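Local coordinates for protein glutathione S-transferase 2 (Onchocerca volvulus, PDB 1TU7) that conjugates glutathione to electrophilic compounds as a homodimeric pi-class transferase and appears central to detoxification in this parasitic nematode, at residues Y86-L97 / E124-R135; Y101-E110 / V200-Q208. One frame throughout, in Å; residues are numbered along the deposited sequence.

Helices 81-107 and 109-132 take part in both contacts, at different heights along the pair. Interaction 1 joins the helices to each other: 86-97 and 124-135 run nearly antiparallel and mesh mainly through buried aromatic and aliphatic side chains, with polar groups at one end and the dimer partner close by. Interaction 2 lies some 22 Å away between centres, where the chain turns from one helix into the next and the C-terminal tail, 200-208, folds back on it. That site is only partly buried, and its chemistry changes accordingly: hydrogen bonds, a lysine-glutamate pair and bridging waters outweigh apolar packing, and its tyrosines act largely through their hydroxyls.

Interaction 1: Y86-L97 / E124-R135; sequences YIDMFCEGVRDL and ELAKFEKLLATR. With GSH (glutathione), chain E.
Phe128 is the knob here, set in a hole formed by Phe90, Gly93, Val94 and Leu97. Its CB points at helix 86-97, and with CG anti to its own carbonyl carbon (chi1 -64°) the ring reaches between the two helices. CD2 lies 3.6 Å from Phe90 CE2, the planes of the two rings inclined at 34°. One atom on, CE2 touches Val94 CG2 at 3.7 Å, while on the other branch CE1 packs 3.9 Å from Leu97 CD2. The tip, CZ, runs edge-on into the backbone, 3.4 Å from Gly93 O; glycine lets the ring come this close to the helix.

A turn later Leu131 splits its methyls: CD1 sits 3.5 Å from Phe90 CD1, and CD2 meets the edge of the Tyr86 ring. Tyr86 reaches the turn Leu132-Arg135, bringing its OH to 2.9 Å from Leu131 O. Leu131 O accepts from both the hydroxyl and the backbone N-H of Thr134. Tyr86 OH donates to a water, which in turn donates to Leu132 O. Arg135, stretched out from CG to NE, runs alongside the tyrosine in the opposite sense, with NE 3.3 Å from Tyr86 CD1.

Asp96 of helix 81-107 accepts from glutathione N1 on both carboxylate oxygens; Ser63, Gln62 and Leu50 of the second subunit also hold that glutathione, so the helix completes the neighbour's site. The antiparallel pair belongs to the all-helical C-terminal domain of the GST fold: helix 173-183 packs on Phe128 and Leu132, helix 149-164 on Cys91 and Val94, and Phe47 of the second subunit on Leu131.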
loop_
_atom_site.group_PDB
_atom_site.type_symbol
_atom_site.label_atom_id
_atom_site.label_comp_id
_atom_site.label_asym_id
_atom_site.label_seq_id
_atom_site.Cartn_x
_atom_site.Cartn_y
_atom_site.Cartn_z
ATOM N N TYR A 86 2.434 6.850 -12.098
ATOM C CA TYR A 86 2.407 5.585 -12.822
ATOM C C TYR A 86 3.172 4.479 -12.118
ATOM O O TYR A 86 2.669 3.364 -11.935
ATOM C CB TYR A 86 2.950 5.774 -14.244
ATOM C CG TYR A 86 2.969 4.480 -15.020
ATOM C CD1 TYR A 86 4.129 3.913 -15.431
ATOM C CD2 TYR A 86 1.793 3.831 -15.352
ATOM C CE1 TYR A 86 4.169 2.744 -16.135
ATOM C CE2 TYR A 86 1.807 2.649 -16.074
ATOM C CZ TYR A 86 2.993 2.125 -16.470
ATOM O OH TYR A 86 3.024 0.943 -17.195
ATOM N N ILE A 87 4.394 4.767 -11.695
ATOM C CA ILE A 87 5.165 3.748 -11.024
ATOM C C ILE A 87 4.564 3.343 -9.700
ATOM O O ILE A 87 4.666 2.203 -9.311
ATOM C CB ILE A 87 6.639 4.132 -10.870
ATOM C CG1 ILE A 87 6.842 5.355 -9.967
ATOM C CG2 ILE A 87 7.256 4.254 -12.254
ATOM C CD1 ILE A 87 8.283 5.800 -9.836
ATOM N N ASP A 88 3.930 4.284 -9.005
ATOM C CA ASP A 88 3.241 3.995 -7.745
ATOM C C ASP A 88 2.081 3.079 -8.011
ATOM O O ASP A 88 1.923 2.033 -7.388
ATOM C CB ASP A 88 2.804 5.329 -7.159
ATOM C CG ASP A 88 2.224 5.258 -5.812
ATOM O OD1 ASP A 88 2.072 4.155 -5.233
ATOM O OD2 ASP A 88 1.888 6.355 -5.268
ATOM N N MET A 89 1.262 3.465 -8.979
ATOM C CA MET A 89 0.116 2.654 -9.363
ATOM C C MET A 89 0.581 1.224 -9.722
ATOM O O MET A 89 -0.018 0.235 -9.303
ATOM C CB MET A 89 -0.581 3.319 -10.548
ATOM C CG MET A 89 -1.796 2.606 -11.031
ATOM S SD MET A 89 -2.474 3.396 -12.530
ATOM C CE MET A 89 -1.752 2.417 -13.765
ATOM N N PHE A 90 1.633 1.117 -10.518
ATOM C CA PHE A 90 2.170 -0.176 -10.934
ATOM C C PHE A 90 2.627 -0.987 -9.708
ATOM O O PHE A 90 2.265 -2.152 -9.543
ATOM C CB PHE A 90 3.330 0.039 -11.924
ATOM C CG PHE A 90 3.587 -1.122 -12.863
ATOM C CD1 PHE A 90 3.493 -0.947 -14.222
ATOM C CD2 PHE A 90 3.924 -2.364 -12.408
ATOM C CE1 PHE A 90 3.665 -1.974 -15.084
ATOM C CE2 PHE A 90 4.126 -3.402 -13.306
ATOM C CZ PHE A 90 3.978 -3.195 -14.640
ATOM N N CYS A 91 3.398 -0.346 -8.844
ATOM C CA CYS A 91 3.925 -0.983 -7.656
ATOM C C CYS A 91 2.793 -1.458 -6.749
ATOM O O CYS A 91 2.846 -2.558 -6.199
ATOM C CB CYS A 91 4.877 -0.036 -6.940
ATOM S SG CYS A 91 5.953 -0.886 -5.744
ATOM N N GLU A 92 1.745 -0.665 -6.630
ATOM C CA GLU A 92 0.578 -1.069 -5.856
ATOM C C GLU A 92 -0.091 -2.303 -6.448
ATOM O O GLU A 92 -0.571 -3.171 -5.708
ATOM C CB GLU A 92 -0.424 0.070 -5.707
ATOM C CG GLU A 92 0.055 1.197 -4.798
ATOM C CD GLU A 92 0.216 0.750 -3.363
ATOM O OE1 GLU A 92 1.364 0.660 -2.914
ATOM O OE2 GLU A 92 -0.833 0.396 -2.760
ATOM N N GLY A 93 -0.153 -2.386 -7.772
ATOM C CA GLY A 93 -0.642 -3.607 -8.389
ATOM C C GLY A 93 0.222 -4.795 -8.046
ATOM O O GLY A 93 -0.271 -5.874 -7.807
ATOM N N VAL A 94 1.534 -4.606 -8.008
ATOM C CA VAL A 94 2.433 -5.697 -7.630
ATOM C C VAL A 94 2.151 -6.134 -6.214
ATOM O O VAL A 94 2.089 -7.325 -5.928
ATOM C CB VAL A 94 3.910 -5.277 -7.812
ATOM C CG1 VAL A 94 4.844 -6.356 -7.315
ATOM C CG2 VAL A 94 4.184 -4.986 -9.298
ATOM N N ARG A 95 1.944 -5.160 -5.336
ATOM C CA ARG A 95 1.645 -5.479 -3.933
ATOM C C ARG A 95 0.345 -6.252 -3.812
ATOM O O ARG A 95 0.247 -7.176 -2.979
ATOM C CB ARG A 95 1.620 -4.208 -3.106
ATOM C CG ARG A 95 2.981 -3.618 -2.944
ATOM C CD ARG A 95 2.974 -2.224 -2.424
ATOM N NE ARG A 95 2.612 -2.185 -1.023
ATOM C CZ ARG A 95 3.492 -2.136 -0.005
ATOM N NH1 ARG A 95 4.802 -2.143 -0.214
ATOM N NH2 ARG A 95 3.034 -2.097 1.234
ATOM N N ASP A 96 -0.639 -5.948 -4.635
ATOM C CA ASP A 96 -1.889 -6.713 -4.609
ATOM C C ASP A 96 -1.643 -8.176 -4.993
ATOM O O ASP A 96 -2.233 -9.085 -4.393
ATOM C CB ASP A 96 -2.945 -6.152 -5.522
ATOM C CG ASP A 96 -3.659 -4.971 -4.966
ATOM O OD1 ASP A 96 -3.646 -4.755 -3.748
ATOM O OD2 ASP A 96 -4.225 -4.208 -5.739
ATOM N N LEU A 97 -0.820 -8.429 -6.016
ATOM C CA LEU A 97 -0.501 -9.803 -6.367
ATOM C C LEU A 97 0.200 -10.446 -5.195
ATOM O O LEU A 97 -0.060 -11.598 -4.884
ATOM C CB LEU A 97 0.337 -9.890 -7.629
ATOM C CG LEU A 97 0.738 -11.303 -8.044
ATOM C CD1 LEU A 97 -0.470 -12.202 -8.173
ATOM C CD2 LEU A 97 1.528 -11.247 -9.344
ATOM N N GLU A 124 -3.758 -12.656 -13.432
ATOM C CA GLU A 124 -3.083 -11.573 -12.730
ATOM C C GLU A 124 -1.843 -11.140 -13.492
ATOM O O GLU A 124 -1.615 -9.940 -13.654
ATOM C CB GLU A 124 -2.758 -11.972 -11.294
ATOM C CG GLU A 124 -4.010 -12.167 -10.444
ATOM C CD GLU A 124 -4.975 -11.022 -10.623
ATOM O OE1 GLU A 124 -6.092 -11.240 -11.185
ATOM O OE2 GLU A 124 -4.601 -9.889 -10.276
ATOM N N LEU A 125 -1.057 -12.086 -13.987
ATOM C CA LEU A 125 0.108 -11.724 -14.777
ATOM C C LEU A 125 -0.269 -11.021 -16.057
ATOM O O LEU A 125 0.435 -10.126 -16.499
ATOM C CB LEU A 125 0.952 -12.955 -15.106
ATOM C CG LEU A 125 1.620 -13.643 -13.926
ATOM C CD1 LEU A 125 2.290 -14.933 -14.343
ATOM C CD2 LEU A 125 2.690 -12.720 -13.268
ATOM N N ALA A 126 -1.387 -11.423 -16.643
ATOM C CA ALA A 126 -1.838 -10.788 -17.866
ATOM C C ALA A 126 -2.041 -9.301 -17.688
ATOM O O ALA A 126 -1.783 -8.513 -18.602
ATOM C CB ALA A 126 -3.113 -11.433 -18.353
ATOM N N LYS A 127 -2.502 -8.886 -16.509
ATOM C CA LYS A 127 -2.715 -7.474 -16.250
ATOM C C LYS A 127 -1.382 -6.736 -16.324
ATOM O O LYS A 127 -1.296 -5.632 -16.844
ATOM C CB LYS A 127 -3.351 -7.274 -14.865
ATOM C CG LYS A 127 -4.778 -7.738 -14.811
ATOM C CD LYS A 127 -5.295 -7.908 -13.372
ATOM C CE LYS A 127 -6.748 -8.371 -13.374
ATOM N NZ LYS A 127 -7.305 -8.455 -11.989
ATOM N N PHE A 128 -0.341 -7.337 -15.767
ATOM C CA PHE A 128 1.007 -6.748 -15.826
ATOM C C PHE A 128 1.632 -6.739 -17.224
ATOM O O PHE A 128 2.312 -5.789 -17.581
ATOM C CB PHE A 128 1.959 -7.423 -14.856
ATOM C CG PHE A 128 1.581 -7.247 -13.446
ATOM C CD1 PHE A 128 1.078 -8.271 -12.712
ATOM C CD2 PHE A 128 1.694 -5.985 -12.863
ATOM C CE1 PHE A 128 0.725 -8.074 -11.394
ATOM C CE2 PHE A 128 1.351 -5.791 -11.565
ATOM C CZ PHE A 128 0.846 -6.836 -10.844
ATOM N N GLU A 129 1.438 -7.825 -17.971
ATOM C CA GLU A 129 1.957 -7.919 -19.314
ATOM C C GLU A 129 1.358 -6.777 -20.150
ATOM O O GLU A 129 2.071 -6.143 -20.938
ATOM C CB GLU A 129 1.600 -9.289 -19.889
ATOM C CG GLU A 129 2.031 -9.535 -21.327
ATOM C CD GLU A 129 3.489 -9.873 -21.491
ATOM O OE1 GLU A 129 3.947 -9.970 -22.651
ATOM O OE2 GLU A 129 4.202 -10.079 -20.501
ATOM N N LYS A 130 0.071 -6.529 -19.978
ATOM C CA LYS A 130 -0.638 -5.468 -20.674
ATOM C C LYS A 130 -0.152 -4.074 -20.238
ATOM O O LYS A 130 0.074 -3.198 -21.063
ATOM C CB LYS A 130 -2.156 -5.610 -20.521
ATOM C CG LYS A 130 -3.000 -4.559 -21.239
ATOM C CD LYS A 130 -4.464 -4.960 -21.238
ATOM C CE LYS A 130 -5.301 -4.006 -22.095
ATOM N NZ LYS A 130 -6.750 -4.355 -22.130
ATOM N N LEU A 131 -0.009 -3.879 -18.935
ATOM C CA LEU A 131 0.325 -2.548 -18.422
ATOM C C LEU A 131 1.762 -2.209 -18.742
ATOM O O LEU A 131 2.062 -1.080 -19.112
ATOM C CB LEU A 131 0.097 -2.511 -16.925
ATOM C CG LEU A 131 -0.518 -1.326 -16.210
ATOM C CD1 LEU A 131 0.014 -1.198 -14.757
ATOM C CD2 LEU A 131 -0.676 -0.043 -16.978
ATOM N N LEU A 132 2.658 -3.189 -18.643
ATOM C CA LEU A 132 4.065 -2.934 -18.900
ATOM C C LEU A 132 4.289 -2.349 -20.308
ATOM O O LEU A 132 5.175 -1.511 -20.489
ATOM C CB LEU A 132 4.867 -4.206 -18.680
ATOM C CG LEU A 132 6.367 -4.124 -18.902
ATOM C CD1 LEU A 132 7.010 -3.162 -17.908
ATOM C CD2 LEU A 132 6.959 -5.494 -18.748
ATOM N N ALA A 133 3.454 -2.762 -21.268
ATOM C CA ALA A 133 3.553 -2.313 -22.647
ATOM C C ALA A 133 3.402 -0.812 -22.822
ATOM O O ALA A 133 3.787 -0.262 -23.848
ATOM C CB ALA A 133 2.484 -3.018 -23.473
ATOM N N THR A 134 2.846 -0.126 -21.830
ATOM C CA THR A 134 2.447 1.265 -22.064
ATOM C C THR A 134 3.607 2.229 -22.186
ATOM O O THR A 134 3.416 3.330 -22.686
ATOM C CB THR A 134 1.459 1.805 -21.025
ATOM O OG1 THR A 134 2.060 1.793 -19.739
ATOM C CG2 THR A 134 0.179 0.968 -20.901
ATOM N N ARG A 135 4.787 1.843 -21.712
ATOM C CA ARG A 135 5.979 2.685 -21.849
ATOM C C ARG A 135 7.080 1.865 -22.457
ATOM O O ARG A 135 7.304 0.750 -22.060
ATOM C CB ARG A 135 6.403 3.255 -20.493
ATOM C CG ARG A 135 5.346 4.190 -19.941
ATOM C CD ARG A 135 5.680 4.832 -18.626
ATOM N NE ARG A 135 4.645 5.772 -18.164
ATOM C CZ ARG A 135 4.663 7.103 -18.326
ATOM N NH1 ARG A 135 5.644 7.721 -18.967
ATOM N NH2 ARG A 135 3.675 7.832 -17.814
HETATM N N1 GSH E . -5.112 -2.206 -3.861
HETATM C CA1 GSH E . -6.385 -1.817 -4.354
HETATM C C1 GSH E . -6.658 -0.409 -4.190
HETATM O O11 GSH E . -7.285 0.383 -4.944
HETATM O O12 GSH E . -6.273 0.052 -3.004
HETATM C CB1 GSH E . -7.555 -2.734 -4.160
HETATM C CG1 GSH E . -8.773 -2.460 -5.053
HETATM C CD1 GSH E . -9.906 -3.414 -4.744
HETATM O OE1 GSH E . -9.696 -4.461 -3.901
HETATM N N2 GSH E . -11.055 -3.182 -5.343
HETATM C CA2 GSH E . -12.261 -3.946 -5.062
HETATM C C2 GSH E . -12.861 -4.307 -6.371
HETATM O O2 GSH E . -12.750 -3.431 -7.407
HETATM C CB2 GSH E . -13.283 -3.089 -4.342
HETATM S SG2 GSH E . -12.757 -2.648 -2.673
HETATM N N3 GSH E . -13.516 -5.433 -6.505
HETATM C CA3 GSH E . -14.292 -5.697 -7.710
HETATM C C3 GSH E . -13.716 -6.857 -8.477
HETATM O O31 GSH E . -14.454 -7.418 -9.546
HETATM O O32 GSH E . -12.540 -7.370 -8.198
HETATM O O HOH W 1 5.341 0.273 -18.354
#

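Interaction 2: Y101-E110 / V200-Q208; sequences YTRMIYMAYE and VPVNGNGKQ
Hydrogen bonds do most of the work between Tyr106, Tyr109 and the C-terminal tail. Gly204 N gives a nearly straight bond to Tyr106 OH (2.8 Å, 170°), and Tyr109 OH donates to Gln208 O at 2.6 Å. Asn205 ND2 bonds to Ile105 O from above the carbonyl plane, while its OD1 accepts from Lys207 N to close an Asx turn. Tyr101 OH and Asn203 OD1 make at best a weak bond.

Lys207 and Glu110 form a salt bridge whose modelled NZ to OE2 distance, 2.3 Å, is too short to trust in detail.

Among the apolar contacts, Lys207 CB sits over the centre of the Tyr109 ring, a CH-pi contact 3.9 Å from the centroid; Tyr109 CG, anti to the backbone N (chi1 -176°), puts the ring under it.

Waters fill in: one joins Ile105 O, Tyr109 N and Lys207 NZ, another Tyr106 OH and Asn203 ND2.

The Tyr106 side chain lies about 6 Å from both a bound glutathione and the side chain of Tyr7. The tail, following helix 186-197, thus covers the junction of helices 81-107 and 109-132, while Val202 packs on helix 149-164 and bonds through its backbone to Gly12.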
loop_
_atom_site.group_PDB
_atom_site.type_symbol
_atom_site.label_atom_id
_atom_site.label_comp_id
_atom_site.label_asym_id
_atom_site.label_seq_id
_atom_site.Cartn_x
_atom_site.Cartn_y
_atom_site.Cartn_z
ATOM N N TYR A 101 -0.573 -14.010 -3.351
ATOM C CA TYR A 101 0.482 -14.994 -3.215
ATOM C C TYR A 101 0.695 -15.361 -1.749
ATOM O O TYR A 101 0.703 -16.542 -1.407
ATOM C CB TYR A 101 1.766 -14.438 -3.837
ATOM C CG TYR A 101 3.010 -15.222 -3.522
ATOM C CD1 TYR A 101 3.325 -16.357 -4.245
ATOM C CD2 TYR A 101 3.867 -14.824 -2.501
ATOM C CE1 TYR A 101 4.459 -17.102 -3.953
ATOM C CE2 TYR A 101 5.019 -15.546 -2.213
ATOM C CZ TYR A 101 5.313 -16.672 -2.934
ATOM O OH TYR A 101 6.469 -17.363 -2.622
ATOM N N THR A 102 0.829 -14.369 -0.886
ATOM C CA THR A 102 1.111 -14.670 0.529
ATOM C C THR A 102 -0.069 -15.327 1.254
ATOM O O THR A 102 0.150 -16.148 2.140
ATOM C CB THR A 102 1.583 -13.443 1.305
ATOM O OG1 THR A 102 0.659 -12.393 1.184
ATOM C CG2 THR A 102 2.843 -12.876 0.748
ATOM N N ARG A 103 -1.302 -15.014 0.874
ATOM C CA ARG A 103 -2.463 -15.661 1.496
ATOM C C ARG A 103 -2.394 -17.152 1.168
ATOM O O ARG A 103 -2.573 -18.000 2.037
ATOM C CB ARG A 103 -3.761 -15.058 0.975
ATOM N N MET A 104 -2.084 -17.474 -0.075
ATOM C CA MET A 104 -1.952 -18.863 -0.494
ATOM C C MET A 104 -0.820 -19.527 0.284
ATOM O O MET A 104 -1.006 -20.577 0.885
ATOM C CB MET A 104 -1.778 -18.972 -1.988
ATOM C CG MET A 104 -1.600 -20.378 -2.490
ATOM S SD MET A 104 0.089 -20.978 -2.434
ATOM C CE MET A 104 0.842 -19.817 -3.537
ATOM N N ILE A 105 0.347 -18.886 0.322
ATOM C CA ILE A 105 1.520 -19.454 0.962
ATOM C C ILE A 105 1.279 -19.760 2.437
ATOM O O ILE A 105 1.648 -20.842 2.919
ATOM C CB ILE A 105 2.725 -18.477 0.830
ATOM C CG1 ILE A 105 3.231 -18.406 -0.602
ATOM C CG2 ILE A 105 3.858 -18.884 1.794
ATOM C CD1 ILE A 105 3.901 -19.670 -1.135
ATOM N N TYR A 106 0.671 -18.822 3.151
ATOM C CA TYR A 106 0.621 -18.906 4.618
ATOM C C TYR A 106 -0.652 -19.588 5.103
ATOM O O TYR A 106 -0.651 -20.135 6.211
ATOM C CB TYR A 106 0.767 -17.533 5.297
ATOM C CG TYR A 106 2.175 -16.980 5.240
ATOM C CD1 TYR A 106 2.527 -16.046 4.288
ATOM C CD2 TYR A 106 3.159 -17.367 6.156
ATOM C CE1 TYR A 106 3.798 -15.537 4.204
ATOM C CE2 TYR A 106 4.451 -16.844 6.080
ATOM C CZ TYR A 106 4.763 -15.930 5.086
ATOM O OH TYR A 106 6.043 -15.385 5.003
ATOM N N MET A 107 -1.716 -19.572 4.305
ATOM C CA MET A 107 -3.027 -20.051 4.768
ATOM C C MET A 107 -3.494 -21.314 4.090
ATOM O O MET A 107 -4.337 -22.016 4.653
ATOM C CB MET A 107 -4.142 -19.010 4.553
ATOM C CG MET A 107 -3.885 -17.622 5.116
ATOM S SD MET A 107 -3.586 -17.628 6.864
ATOM C CE MET A 107 -5.187 -18.094 7.488
ATOM N N ALA A 108 -3.018 -21.606 2.883
ATOM C CA ALA A 108 -3.621 -22.674 2.082
ATOM C C ALA A 108 -2.673 -23.295 1.088
ATOM O O ALA A 108 -3.049 -23.680 -0.007
ATOM C CB ALA A 108 -4.846 -22.136 1.374
ATOM N N TYR A 109 -1.412 -23.436 1.462
ATOM C CA TYR A 109 -0.417 -23.894 0.504
ATOM C C TYR A 109 -0.673 -25.306 0.016
ATOM O O TYR A 109 -0.488 -25.614 -1.152
ATOM C CB TYR A 109 0.970 -23.859 1.142
ATOM C CG TYR A 109 2.076 -24.227 0.210
ATOM C CD1 TYR A 109 2.592 -23.306 -0.693
ATOM C CD2 TYR A 109 2.637 -25.498 0.212
ATOM C CE1 TYR A 109 3.635 -23.630 -1.548
ATOM C CE2 TYR A 109 3.662 -25.834 -0.650
ATOM C CZ TYR A 109 4.169 -24.896 -1.533
ATOM O OH TYR A 109 5.188 -25.192 -2.393
ATOM N N GLU A 110 -1.140 -26.150 0.927
ATOM C CA GLU A 110 -1.285 -27.568 0.624
ATOM C C GLU A 110 -2.495 -27.861 -0.262
ATOM O O GLU A 110 -2.537 -28.892 -0.918
ATOM C CB GLU A 110 -1.441 -28.362 1.907
ATOM C CG GLU A 110 -0.211 -28.366 2.802
ATOM C CD GLU A 110 0.107 -27.059 3.480
ATOM O OE1 GLU A 110 -0.825 -26.278 3.807
ATOM O OE2 GLU A 110 1.322 -26.827 3.710
ATOM N N VAL A 200 17.994 -18.757 0.208
ATOM C CA VAL A 200 17.330 -17.857 1.145
ATOM C C VAL A 200 15.826 -18.105 1.032
ATOM O O VAL A 200 15.297 -18.096 -0.082
ATOM C CB VAL A 200 17.626 -16.370 0.832
ATOM C CG1 VAL A 200 16.791 -15.483 1.710
ATOM C CG2 VAL A 200 19.109 -16.072 0.977
ATOM N N PRO A 201 15.122 -18.358 2.134
ATOM C CA PRO A 201 13.687 -18.617 2.014
ATOM C C PRO A 201 12.935 -17.403 1.493
ATOM O O PRO A 201 13.243 -16.281 1.869
ATOM C CB PRO A 201 13.245 -18.941 3.442
ATOM C CG PRO A 201 14.438 -19.199 4.181
ATOM C CD PRO A 201 15.596 -18.493 3.525
ATOM N N VAL A 202 11.978 -17.635 0.618
ATOM C CA VAL A 202 11.105 -16.554 0.166
ATOM C C VAL A 202 10.222 -16.071 1.310
ATOM O O VAL A 202 10.029 -14.875 1.496
ATOM C CB VAL A 202 10.239 -16.956 -1.055
ATOM C CG1 VAL A 202 9.304 -15.825 -1.460
ATOM C CG2 VAL A 202 11.125 -17.384 -2.225
ATOM N N ASN A 203 9.652 -17.038 2.038
ATOM C CA ASN A 203 8.629 -16.766 3.036
ATOM C C ASN A 203 9.034 -17.312 4.399
ATOM O O ASN A 203 9.952 -18.102 4.514
ATOM C CB ASN A 203 7.310 -17.392 2.574
ATOM C CG ASN A 203 6.952 -16.959 1.160
ATOM O OD1 ASN A 203 6.903 -17.773 0.201
ATOM N ND2 ASN A 203 6.779 -15.675 1.017
ATOM N N GLY A 204 8.347 -16.842 5.432
ATOM C CA GLY A 204 8.658 -17.185 6.819
ATOM C C GLY A 204 8.292 -18.580 7.254
ATOM O O GLY A 204 8.737 -19.054 8.310
ATOM N N ASN A 205 7.464 -19.254 6.468
ATOM C CA ASN A 205 7.093 -20.626 6.775
ATOM C C ASN A 205 7.847 -21.649 5.921
ATOM O O ASN A 205 7.572 -22.837 5.983
ATOM C CB ASN A 205 5.576 -20.796 6.632
ATOM C CG ASN A 205 5.105 -20.675 5.197
ATOM O OD1 ASN A 205 5.899 -20.382 4.292
ATOM N ND2 ASN A 205 3.812 -20.934 4.966
ATOM N N GLY A 206 8.797 -21.180 5.110
ATOM C CA GLY A 206 9.623 -22.033 4.301
ATOM C C GLY A 206 8.943 -22.644 3.089
ATOM O O GLY A 206 9.543 -23.428 2.395
ATOM N N LYS A 207 7.692 -22.265 2.830
ATOM C CA LYS A 207 6.985 -22.740 1.656
ATOM C C LYS A 207 7.173 -21.726 0.539
ATOM O O LYS A 207 7.219 -20.535 0.803
ATOM C CB LYS A 207 5.495 -22.936 1.963
ATOM C CG LYS A 207 5.219 -23.783 3.210
ATOM C CD LYS A 207 3.726 -24.071 3.420
ATOM C CE LYS A 207 3.483 -24.663 4.775
ATOM N NZ LYS A 207 2.025 -25.025 4.957
ATOM N N GLN A 208 7.284 -22.214 -0.686
ATOM C CA GLN A 208 7.480 -21.384 -1.894
ATOM C C GLN A 208 7.303 -22.169 -3.197
ATOM O O GLN A 208 6.923 -23.376 -3.120
ATOM C CB GLN A 208 8.870 -20.763 -1.888
ATOM C CG GLN A 208 9.996 -21.760 -1.679
ATOM C CD GLN A 208 11.324 -21.086 -1.376
ATOM O OE1 GLN A 208 11.440 -20.342 -0.385
ATOM N NE2 GLN A 208 12.309 -21.340 -2.215
HETATM O O HOH W 2 0.225 -22.752 4.030
HETATM O O HOH W 3 6.544 -13.739 2.922
HETATM O O HOH W 4 1.979 -21.109 7.198
HETATM O O HOH W 5 7.445 -25.360 -0.545
#